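Catechol O-methyltransferase (Mycobacterium tuberculosis, PDB 6JCL) transfers a methyl group from S-adenosyl-L-methionine to a hydroxyl of catechol-like compounds in a reaction that depends on a divalent metal cation. Local coordinates at residues A147-A152 / L189-E194. Residues are numbered along the deposited sequence; the frame is centred on the assembly and turned at random.
Sequences AYIQWA and LQMMGE
Ile149 CA and Met192 CA, 8.4 Å apart, are the nearest CA pair of the helical segments 147-152 and 189-194. The two segments run in broadly the same direction, their axes inclined by 31° and 11.2 Å apart at closest approach. At that spacing the gap is bridged by side chains alone, Ile149 and Gln150 from one helix, Met191 and Met192 from the other, through purely apolar contacts that bury a modest 177 Å².

Met191 CG stands anti to the backbone N (chi1 176°), and a bend at chi2 carries the thioether on toward the other helix, where the terminal methyl rests against two side chains of successive residues. There Met191 CE lies 3.7 Å from Gln150 CG and 3.8 Å from Ile149 CG2. Gln150 contributes the aliphatic part of its extended chain, while its residue as a whole remains exposed. Ile149 and Met191 run past each other in opposite directions, and Met191 SD is 4.1 Å from Ile149 CG2.

The two branches of Ile149 divide the work. While CG2 meets Met191, Ile149 CD1 lies 3.9 Å from Met192 CG and 4.0 Å from Met192 SD. These two side chains cross at about a right angle, the isoleucine end resting against the middle of the methionine chain.

Both helices pack on the central sheet of the Rossmann-like methyltransferase fold. Ile149 and Met192 both touch Val164 of strand 160-165, and Ile149 also meets Ile138 of strand 133-138, which makes the buried part of the contact continuous with the core. Tyr148 takes no part in this packing and touches the bound S-adenosyl-L-homocysteine, whereas Leu189 and Gln190, on helix 180-194 itself, pack on Leu16 and Phe15 of the second subunit, respectively.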
loop_
_atom_site.group_PDB
_atom_site.type_symbol
_atom_site.label_atom_id
_atom_site.label_comp_id
_atom_site.label_asym_id
_atom_site.label_seq_id
_atom_site.Cartn_x
_atom_site.Cartn_y
_atom_site.Cartn_z
ATOM N N ALA A 147 -7.807 -7.562 19.658
ATOM C CA ALA A 147 -8.187 -6.535 20.633
ATOM C C ALA A 147 -7.761 -5.137 20.178
ATOM O O ALA A 147 -8.528 -4.167 20.325
ATOM C CB ALA A 147 -7.562 -6.842 21.989
ATOM N N TYR A 148 -6.541 -5.011 19.634
ATOM C CA TYR A 148 -6.069 -3.696 19.202
ATOM C C TYR A 148 -6.883 -3.181 18.022
ATOM O O TYR A 148 -7.122 -1.971 17.907
ATOM C CB TYR A 148 -4.577 -3.742 18.841
ATOM C CG TYR A 148 -3.699 -4.117 20.006
ATOM C CD1 TYR A 148 -4.090 -3.840 21.314
ATOM C CD2 TYR A 148 -2.477 -4.743 19.797
ATOM C CE1 TYR A 148 -3.291 -4.195 22.388
ATOM C CE2 TYR A 148 -1.675 -5.104 20.857
ATOM C CZ TYR A 148 -2.075 -4.816 22.147
ATOM O OH TYR A 148 -1.274 -5.188 23.200
ATOM N N ILE A 149 -7.315 -4.080 17.135
ATOM C CA ILE A 149 -8.156 -3.663 16.013
ATOM C C ILE A 149 -9.508 -3.171 16.525
ATOM O O ILE A 149 -10.025 -2.144 16.065
ATOM C CB ILE A 149 -8.312 -4.809 14.994
ATOM C CG1 ILE A 149 -6.990 -5.072 14.281
ATOM C CG2 ILE A 149 -9.426 -4.478 13.969
ATOM C CD1 ILE A 149 -6.935 -6.470 13.654
ATOM N N GLN A 150 -10.083 -3.869 17.512
ATOM C CA GLN A 150 -11.334 -3.401 18.110
ATOM C C GLN A 150 -11.162 -2.019 18.740
ATOM O O GLN A 150 -12.023 -1.145 18.575
ATOM C CB GLN A 150 -11.833 -4.427 19.129
ATOM C CG GLN A 150 -12.397 -5.683 18.457
ATOM C CD GLN A 150 -12.610 -6.851 19.411
ATOM O OE1 GLN A 150 -11.930 -6.978 20.433
ATOM N NE2 GLN A 150 -13.564 -7.712 19.079
ATOM N N TRP A 151 -10.044 -1.790 19.440
ATOM C CA TRP A 151 -9.779 -0.461 19.990
ATOM C C TRP A 151 -9.580 0.556 18.875
ATOM O O TRP A 151 -10.037 1.700 18.988
ATOM C CB TRP A 151 -8.540 -0.490 20.901
ATOM C CG TRP A 151 -8.891 -0.738 22.340
ATOM C CD1 TRP A 151 -8.623 -1.862 23.071
ATOM C CD2 TRP A 151 -9.606 0.145 23.209
ATOM N NE1 TRP A 151 -9.125 -1.728 24.342
ATOM C CE2 TRP A 151 -9.731 -0.505 24.455
ATOM C CE3 TRP A 151 -10.142 1.425 23.059
ATOM C CZ2 TRP A 151 -10.369 0.084 25.543
ATOM C CZ3 TRP A 151 -10.786 2.006 24.140
ATOM C CH2 TRP A 151 -10.892 1.334 25.367
ATOM N N ALA A 152 -8.888 0.159 17.800
ATOM C CA ALA A 152 -8.657 1.077 16.681
ATOM C C ALA A 152 -9.973 1.561 16.093
ATOM O O ALA A 152 -10.142 2.751 15.816
ATOM C CB ALA A 152 -7.797 0.396 15.610
ATOM N N LEU A 189 -6.636 -12.112 10.322
ATOM C CA LEU A 189 -7.195 -11.956 8.983
ATOM C C LEU A 189 -8.651 -12.418 8.938
ATOM O O LEU A 189 -9.507 -11.782 8.294
ATOM C CB LEU A 189 -6.341 -12.734 7.978
ATOM C CG LEU A 189 -4.923 -12.187 7.752
ATOM C CD1 LEU A 189 -4.095 -13.233 6.991
ATOM C CD2 LEU A 189 -4.982 -10.885 6.983
ATOM N N GLN A 190 -8.957 -13.521 9.614
ATOM C CA GLN A 190 -10.340 -13.988 9.630
ATOM C C GLN A 190 -11.247 -12.993 10.344
ATOM O O GLN A 190 -12.367 -12.720 9.886
ATOM C CB GLN A 190 -10.399 -15.367 10.279
ATOM C CG GLN A 190 -9.756 -16.418 9.370
ATOM C CD GLN A 190 -9.748 -17.804 9.990
ATOM O OE1 GLN A 190 -9.461 -17.966 11.172
ATOM N NE2 GLN A 190 -10.076 -18.812 9.184
ATOM N N MET A 191 -10.755 -12.389 11.429
ATOM C CA MET A 191 -11.558 -11.409 12.143
ATOM C C MET A 191 -11.808 -10.178 11.281
ATOM O O MET A 191 -12.939 -9.670 11.228
ATOM C CB MET A 191 -10.866 -11.019 13.454
ATOM C CG MET A 191 -11.583 -9.911 14.230
ATOM S SD MET A 191 -10.887 -8.283 13.839
ATOM C CE MET A 191 -11.505 -7.352 15.244
ATOM N N MET A 192 -10.784 -9.717 10.554
ATOM C CA MET A 192 -10.951 -8.520 9.734
ATOM C C MET A 192 -11.922 -8.779 8.591
ATOM O O MET A 192 -12.741 -7.913 8.255
ATOM C CB MET A 192 -9.592 -8.034 9.198
ATOM C CG MET A 192 -8.639 -7.571 10.299
ATOM S SD MET A 192 -7.003 -7.096 9.708
ATOM C CE MET A 192 -7.379 -5.471 9.075
ATOM N N GLY A 193 -11.871 -9.974 7.999
ATOM C CA GLY A 193 -12.782 -10.280 6.916
ATOM C C GLY A 193 -14.220 -10.327 7.385
ATOM O O GLY A 193 -15.138 -9.948 6.652
ATOM N N GLU A 194 -14.438 -10.802 8.612
ATOM C CA GLU A 194 -15.787 -10.962 9.131
ATOM C C GLU A 194 -16.351 -9.691 9.748
ATOM O O GLU A 194 -17.572 -9.588 9.913
ATOM C CB GLU A 194 -15.806 -12.085 10.168
ATOM C CG GLU A 194 -15.747 -13.472 9.559
ATOM C CD GLU A 194 -15.673 -14.571 10.613
ATOM O OE1 GLU A 194 -15.295 -14.270 11.766
ATOM O OE2 GLU A 194 -16.004 -15.732 10.288
#